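Local coordinates for protein titin (Homo sapiens, PDB 5JDD) that probably serves as an elastic, load-bearing filament of the muscle sarcomere, in whose I-band chains of immunoglobulin domains such as these are strung in tandem, at residues 108-113 and 158-163; 135-140 and 146-151. All coordinates share one frame; numbering follows the deposited sequence. Where two conformers were deposited one is given.

Contact 1 (108-113 and 158-163)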
loop_
_atom_site.group_PDB
_atom_site.type_symbol
_atom_site.label_atom_id
_atom_site.label_comp_id
_atom_site.label_asym_id
_atom_site.label_seq_id
_atom_site.Cartn_x
_atom_site.Cartn_y
_atom_site.Cartn_z
ATOM N N ALA A 108 9.412 -6.152 -2.147
ATOM C CA ALA A 108 9.098 -4.855 -2.736
ATOM C C ALA A 108 8.122 -4.137 -1.827
ATOM O O ALA A 108 7.290 -4.757 -1.174
ATOM C CB ALA A 108 8.478 -5.022 -4.114
ATOM N N SER A 109 8.204 -2.818 -1.787
ATOM C CA SER A 109 7.228 -2.074 -1.018
ATOM C C SER A 109 6.790 -0.789 -1.702
ATOM O O SER A 109 7.554 -0.114 -2.397
ATOM C CB SER A 109 7.728 -1.807 0.398
ATOM O OG SER A 109 8.871 -0.985 0.396
ATOM N N PHE A 110 5.506 -0.496 -1.530
ATOM C CA PHE A 110 4.919 0.752 -2.002
ATOM C C PHE A 110 4.330 1.482 -0.821
ATOM O O PHE A 110 3.787 0.856 0.091
ATOM C CB PHE A 110 3.788 0.485 -3.004
ATOM C CG PHE A 110 4.263 -0.040 -4.319
ATOM C CD1 PHE A 110 4.802 0.821 -5.267
ATOM C CD2 PHE A 110 4.182 -1.390 -4.609
ATOM C CE1 PHE A 110 5.264 0.341 -6.487
ATOM C CE2 PHE A 110 4.639 -1.887 -5.826
ATOM C CZ PHE A 110 5.180 -1.022 -6.770
ATOM N N GLU A 111 4.414 2.807 -0.833
ATOM C CA GLU A 111 3.780 3.600 0.207
ATOM C C GLU A 111 3.196 4.862 -0.373
ATOM O O GLU A 111 3.791 5.495 -1.243
ATOM C CB GLU A 111 4.782 4.030 1.278
ATOM C CG GLU A 111 5.586 2.947 1.935
ATOM C CD GLU A 111 6.774 3.532 2.663
ATOM O OE1 GLU A 111 6.606 4.595 3.301
ATOM O OE2 GLU A 111 7.873 2.944 2.573
ATOM N N CYS A 112 2.053 5.259 0.164
ATOM C CA CYS A 112 1.537 6.591 -0.103
ATOM C C CYS A 112 1.045 7.214 1.191
ATOM O O CYS A 112 0.936 6.534 2.219
ATOM C CB CYS A 112 0.410 6.554 -1.142
ATOM S SG CYS A 112 -1.121 5.719 -0.607
ATOM N N GLU A 113 0.737 8.503 1.145
ATOM C CA GLU A 113 0.147 9.185 2.290
ATOM C C GLU A 113 -1.151 9.810 1.830
ATOM O O GLU A 113 -1.252 10.262 0.684
ATOM C CB GLU A 113 1.107 10.223 2.893
ATOM C CG GLU A 113 2.355 9.566 3.500
ATOM C CD GLU A 113 3.426 10.529 4.006
ATOM O OE1 GLU A 113 3.145 11.727 4.243
ATOM O OE2 GLU A 113 4.574 10.060 4.184
ATOM N N ALA A 158 3.868 -5.409 -12.345
ATOM C CA ALA A 158 2.515 -4.938 -12.597
ATOM C C ALA A 158 2.383 -3.495 -12.166
ATOM O O ALA A 158 3.319 -2.905 -11.611
ATOM C CB ALA A 158 1.512 -5.790 -11.818
ATOM N N GLU A 159 1.203 -2.934 -12.414
ATOM C CA GLU A 159 0.873 -1.615 -11.919
ATOM C C GLU A 159 0.036 -1.768 -10.666
ATOM O O GLU A 159 -0.985 -2.454 -10.679
ATOM C CB GLU A 159 0.098 -0.811 -12.955
ATOM C CG GLU A 159 -0.299 0.563 -12.440
ATOM C CD GLU A 159 -0.850 1.449 -13.530
ATOM O OE1 GLU A 159 -1.873 1.070 -14.138
ATOM O OE2 GLU A 159 -0.256 2.521 -13.779
ATOM N N TYR A 160 0.472 -1.127 -9.584
ATOM C CA TYR A 160 -0.220 -1.192 -8.302
ATOM C C TYR A 160 -0.859 0.146 -7.996
ATOM O O TYR A 160 -0.269 1.196 -8.236
ATOM C CB TYR A 160 0.754 -1.624 -7.199
ATOM C CG TYR A 160 1.208 -3.051 -7.379
ATOM C CD1 TYR A 160 0.523 -4.097 -6.776
ATOM C CD2 TYR A 160 2.307 -3.356 -8.169
ATOM C CE1 TYR A 160 0.921 -5.411 -6.953
ATOM C CE2 TYR A 160 2.721 -4.671 -8.350
ATOM C CZ TYR A 160 2.014 -5.688 -7.741
ATOM O OH TYR A 160 2.403 -6.988 -7.907
ATOM N N THR A 161 -2.069 0.104 -7.456
ATOM C CA THR A 161 -2.845 1.315 -7.247
ATOM C C THR A 161 -3.381 1.350 -5.825
ATOM O O THR A 161 -3.834 0.332 -5.317
ATOM C CB THR A 161 -4.057 1.331 -8.205
ATOM O OG1 THR A 161 -3.602 1.303 -9.567
ATOM C CG2 THR A 161 -4.922 2.566 -7.985
ATOM N N PHE A 162 -3.316 2.519 -5.185
ATOM C CA PHE A 162 -4.054 2.757 -3.951
ATOM C C PHE A 162 -5.243 3.663 -4.247
ATOM O O PHE A 162 -5.088 4.713 -4.875
ATOM C CB PHE A 162 -3.180 3.410 -2.875
ATOM C CG PHE A 162 -3.873 3.512 -1.549
ATOM C CD1 PHE A 162 -4.567 4.658 -1.197
ATOM C CD2 PHE A 162 -3.900 2.432 -0.689
ATOM C CE1 PHE A 162 -5.241 4.744 0.016
ATOM C CE2 PHE A 162 -4.569 2.503 0.523
ATOM C CZ PHE A 162 -5.248 3.667 0.887
ATOM N N VAL A 163 -6.435 3.246 -3.818
ATOM C CA VAL A 163 -7.647 4.048 -3.988
ATOM C C VAL A 163 -7.983 4.787 -2.699
ATOM O O VAL A 163 -8.124 4.177 -1.637
ATOM C CB VAL A 163 -8.846 3.183 -4.397
ATOM C CG1 VAL A 163 -10.079 4.056 -4.620
ATOM C CG2 VAL A 163 -8.520 2.389 -5.663
#
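The ring of Phe-110 overlaps the CB-CG-CD2 side of Tyr-160: Phe-110 CE2 comes within 3.6 Å of Tyr-160 CD2, and Tyr-160 CB sits over one face of the phenylalanine ring, displaced toward the rim. The two planes are inclined by 32°, with centroids 5.3 Å apart. Both side chains place CG beside their own backbone N (chi1 -70° in Phe-110), and from their facing backbones they cross at about a right angle.

Two residues further along each strand, the sulfur of Cys-112 rests obliquely beside the Phe-162 ring. Cys-112 SG lies 3.7 Å from Phe-162 CG, and 4.1 Å from the ring centroid. Its first torsion (chi1 67°) wedges SG between its own N and carbonyl carbon and turns it toward that ring.

Because side chains alternate along a strand, every second one, Phe-110 and Cys-112 here and Tyr-160 and Phe-162 opposite, points into the space between the two sheets of an immunoglobulin I-set sandwich. The CA atoms of Cys-112 and Phe-162 are 7.8 Å apart, too far for backbone pairing, so side chains alone bridge the gap. Trp-123 enlarges this core, touching Phe-110 and meeting Phe-162 edge-to-face.

The hydroxyl of Tyr-160 is hydrogen-bonded to the backbone O of Asp-156, four residues earlier. This is the tyrosine corner of Greek-key immunoglobulin domains, and it gives the polar end of a buried residue a partner while the ring stays in the core. Cys-112 and Phe-162, the latter two residues after the corner tyrosine, stand where the classical immunoglobulin disulfide joins the sheets and packs against the core tryptophan. With phenylalanine as the partner, a sulfur-aromatic contact takes the place of that covalent link, and cohesion between these strands rests on dispersion.

Contact 2 (135-140 and 146-151)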
loop_
_atom_site.group_PDB
_atom_site.type_symbol
_atom_site.label_atom_id
_atom_site.label_comp_id
_atom_site.label_asym_id
_atom_site.label_seq_id
_atom_site.Cartn_x
_atom_site.Cartn_y
_atom_site.Cartn_z
ATOM N N LYS A 135 1.845 -13.376 1.066
ATOM C CA LYS A 135 2.456 -12.722 -0.086
ATOM C C LYS A 135 2.323 -11.193 -0.029
ATOM O O LYS A 135 3.280 -10.462 -0.312
ATOM C CB LYS A 135 1.780 -13.232 -1.356
ATOM C CG LYS A 135 2.254 -12.592 -2.639
ATOM C CD LYS A 135 3.618 -13.125 -3.034
ATOM C CE LYS A 135 3.971 -12.719 -4.452
ATOM N NZ LYS A 135 5.395 -13.034 -4.748
ATOM N N PHE A 136 1.138 -10.723 0.332
ATOM C CA PHE A 136 0.844 -9.292 0.370
ATOM C C PHE A 136 0.569 -8.832 1.790
ATOM O O PHE A 136 -0.411 -9.251 2.402
ATOM C CB PHE A 136 -0.380 -8.969 -0.489
ATOM C CG PHE A 136 -0.187 -9.230 -1.951
ATOM C CD1 PHE A 136 0.635 -8.408 -2.711
ATOM C CD2 PHE A 136 -0.857 -10.272 -2.577
ATOM C CE1 PHE A 136 0.803 -8.635 -4.065
ATOM C CE2 PHE A 136 -0.692 -10.506 -3.929
ATOM C CZ PHE A 136 0.140 -9.687 -4.674
ATOM N N LYS A 137 1.434 -7.969 2.312
ATOM C CA LYS A 137 1.231 -7.373 3.628
ATOM C C LYS A 137 0.672 -5.971 3.414
ATOM O O LYS A 137 1.267 -5.154 2.717
ATOM C CB LYS A 137 2.553 -7.326 4.400
ATOM C CG LYS A 137 2.503 -6.571 5.718
ATOM C CD LYS A 137 1.875 -7.386 6.828
ATOM C CE LYS A 137 2.104 -6.705 8.172
ATOM N NZ LYS A 137 3.531 -6.289 8.320
ATOM N N ILE A 138 -0.494 -5.709 3.987
ATOM C CA ILE A 138 -1.156 -4.426 3.841
ATOM C C ILE A 138 -1.149 -3.720 5.192
ATOM O O ILE A 138 -1.629 -4.261 6.192
ATOM C CB ILE A 138 -2.587 -4.624 3.289
ATOM C CG1 ILE A 138 -2.503 -5.117 1.841
ATOM C CG2 ILE A 138 -3.381 -3.319 3.333
ATOM C CD1 ILE A 138 -3.837 -5.546 1.238
ATOM N N VAL A 139 -0.585 -2.518 5.223
ATOM C CA VAL A 139 -0.330 -1.821 6.482
ATOM C C VAL A 139 -0.942 -0.426 6.450
ATOM O O VAL A 139 -0.909 0.252 5.418
ATOM C CB VAL A 139 1.183 -1.695 6.752
ATOM C CG1 VAL A 139 1.446 -1.046 8.104
ATOM C CG2 VAL A 139 1.860 -3.071 6.702
ATOM N N VAL A 140 -1.523 -0.009 7.571
ATOM C CA VAL A 140 -1.919 1.384 7.762
ATOM C C VAL A 140 -1.187 1.923 8.979
ATOM O O VAL A 140 -1.198 1.302 10.048
ATOM C CB VAL A 140 -3.419 1.519 8.004
ATOM C CG1 VAL A 140 -3.804 2.996 8.148
ATOM C CG2 VAL A 140 -4.191 0.862 6.877
ATOM N N GLN A 146 0.758 1.341 3.255
ATOM C CA GLN A 146 1.850 0.570 2.679
ATOM C C GLN A 146 1.394 -0.793 2.162
ATOM O O GLN A 146 0.540 -1.454 2.764
ATOM C CB GLN A 146 2.965 0.399 3.719
ATOM C CG GLN A 146 4.203 -0.311 3.208
ATOM C CD GLN A 146 5.254 -0.481 4.287
ATOM O OE1 GLN A 146 4.935 -0.578 5.473
ATOM N NE2 GLN A 146 6.514 -0.518 3.880
ATOM N N LEU A 147 1.986 -1.199 1.040
ATOM C CA LEU A 147 1.816 -2.536 0.475
ATOM C C LEU A 147 3.195 -3.161 0.398
ATOM O O LEU A 147 4.099 -2.621 -0.244
ATOM C CB LEU A 147 1.205 -2.472 -0.925
ATOM C CG LEU A 147 1.105 -3.815 -1.670
ATOM C CD1 LEU A 147 0.112 -4.729 -0.973
ATOM C CD2 LEU A 147 0.680 -3.609 -3.115
ATOM N N ILE A 148 3.368 -4.287 1.081
ATOM C CA ILE A 148 4.630 -5.014 1.048
ATOM C C ILE A 148 4.428 -6.325 0.295
ATOM O O ILE A 148 3.512 -7.097 0.607
ATOM C CB ILE A 148 5.145 -5.275 2.460
ATOM C CG1 ILE A 148 5.392 -3.940 3.164
ATOM C CG2 ILE A 148 6.420 -6.098 2.427
ATOM C CD1 ILE A 148 5.328 -4.025 4.665
ATOM N N ILE A 149 5.251 -6.540 -0.727
ATOM C CA ILE A 149 5.144 -7.727 -1.573
ATOM C C ILE A 149 6.341 -8.623 -1.327
ATOM O O ILE A 149 7.475 -8.269 -1.650
ATOM C CB ILE A 149 5.067 -7.350 -3.065
ATOM C CG1 ILE A 149 3.932 -6.354 -3.304
ATOM C CG2 ILE A 149 4.838 -8.586 -3.925
ATOM C CD1 ILE A 149 3.887 -5.827 -4.721
ATOM N N MET A 150 6.082 -9.794 -0.753
ATOM C CA MET A 150 7.153 -10.714 -0.382
ATOM C C MET A 150 7.563 -11.626 -1.526
ATOM O O MET A 150 6.761 -11.933 -2.404
ATOM C CB MET A 150 6.704 -11.600 0.786
ATOM C CG MET A 150 6.146 -10.870 1.991
ATOM S SD MET A 150 7.343 -9.756 2.729
ATOM C CE MET A 150 8.660 -10.900 3.135
ATOM N N ASN A 151 8.822 -12.051 -1.497
ATOM C CA ASN A 151 9.324 -13.091 -2.398
ATOM C C ASN A 151 8.938 -12.835 -3.850
ATOM O O ASN A 151 8.272 -13.654 -4.488
ATOM C CB ASN A 151 8.828 -14.471 -1.949
ATOM C CG ASN A 151 9.498 -15.605 -2.706
ATOM O OD1 ASN A 151 10.605 -15.452 -3.233
ATOM N ND2 ASN A 151 8.823 -16.747 -2.775
#
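Phe-136 lies alongside Ile-149 on the inward side of an antiparallel beta hairpin; Ile-149 CG1 lies 3.9 Å from Phe-136 CD1, at the edge of the ring. Leu-147 extends this apolar row, its CD1 reaching 3.9 Å from CG1 of Ile-138; branched and aromatic side chains suit a surface turned toward the core, where Leu-147 and Ile-149 also touch Tyr-160.

The other side faces solvent, yet its aliphatic roots pack closely too. Lys-137 and Ile-148 run side by side, CB to CB at 3.8 Å, before the exposed lysine bends at chi2 and chi4 and carries its amine away. Val-139 CG2 meets Ile-148 CD1 at 4.1 Å. Val-139 also lies beside Gln-146, CB to CB at 4.1 Å, and the extended glutamine touches Ser-109 and Glu-111 on the next strand.

Between the faces, Lys-137 and Ile-148 exchange two backbone hydrogen bonds, and so do Val-139 and Gln-146. Past the strand ends, Met-150 N continues the pairing to Lys-135 O. The lysine then folds back, bent at chi2 (75°), and NZ forms a salt bridge to the Asp-156 carboxylate that would offset its charge; Lys-135 NZ also donates to Met-150 O at 2.9 Å, meeting the carbonyl almost head-on (C=O...N 166°).

In the fold
Contacts 1 and 2 lie in the middle one of three tandem immunoglobulin domains, their centres about 10 Å apart, with contact 2 nested in the loop that contact 1 closes. Strand 144-149 is the joint between them: it pairs with 136-141 in the hairpin and with 108-114 on its other edge, where Ala-108 O and Ile-149 N are 2.7 Å apart and Phe-110 N and Leu-147 O 2.9 Å, both probable hydrogen bonds. Contact 2 thus works within one sheet, contact 1 between two. One core is shared, Tyr-160 CZ lying 3.6 Å from Ile-149 CD1; Asp-156 holds Tyr-160 by its backbone O and Lys-135 by its carboxylate.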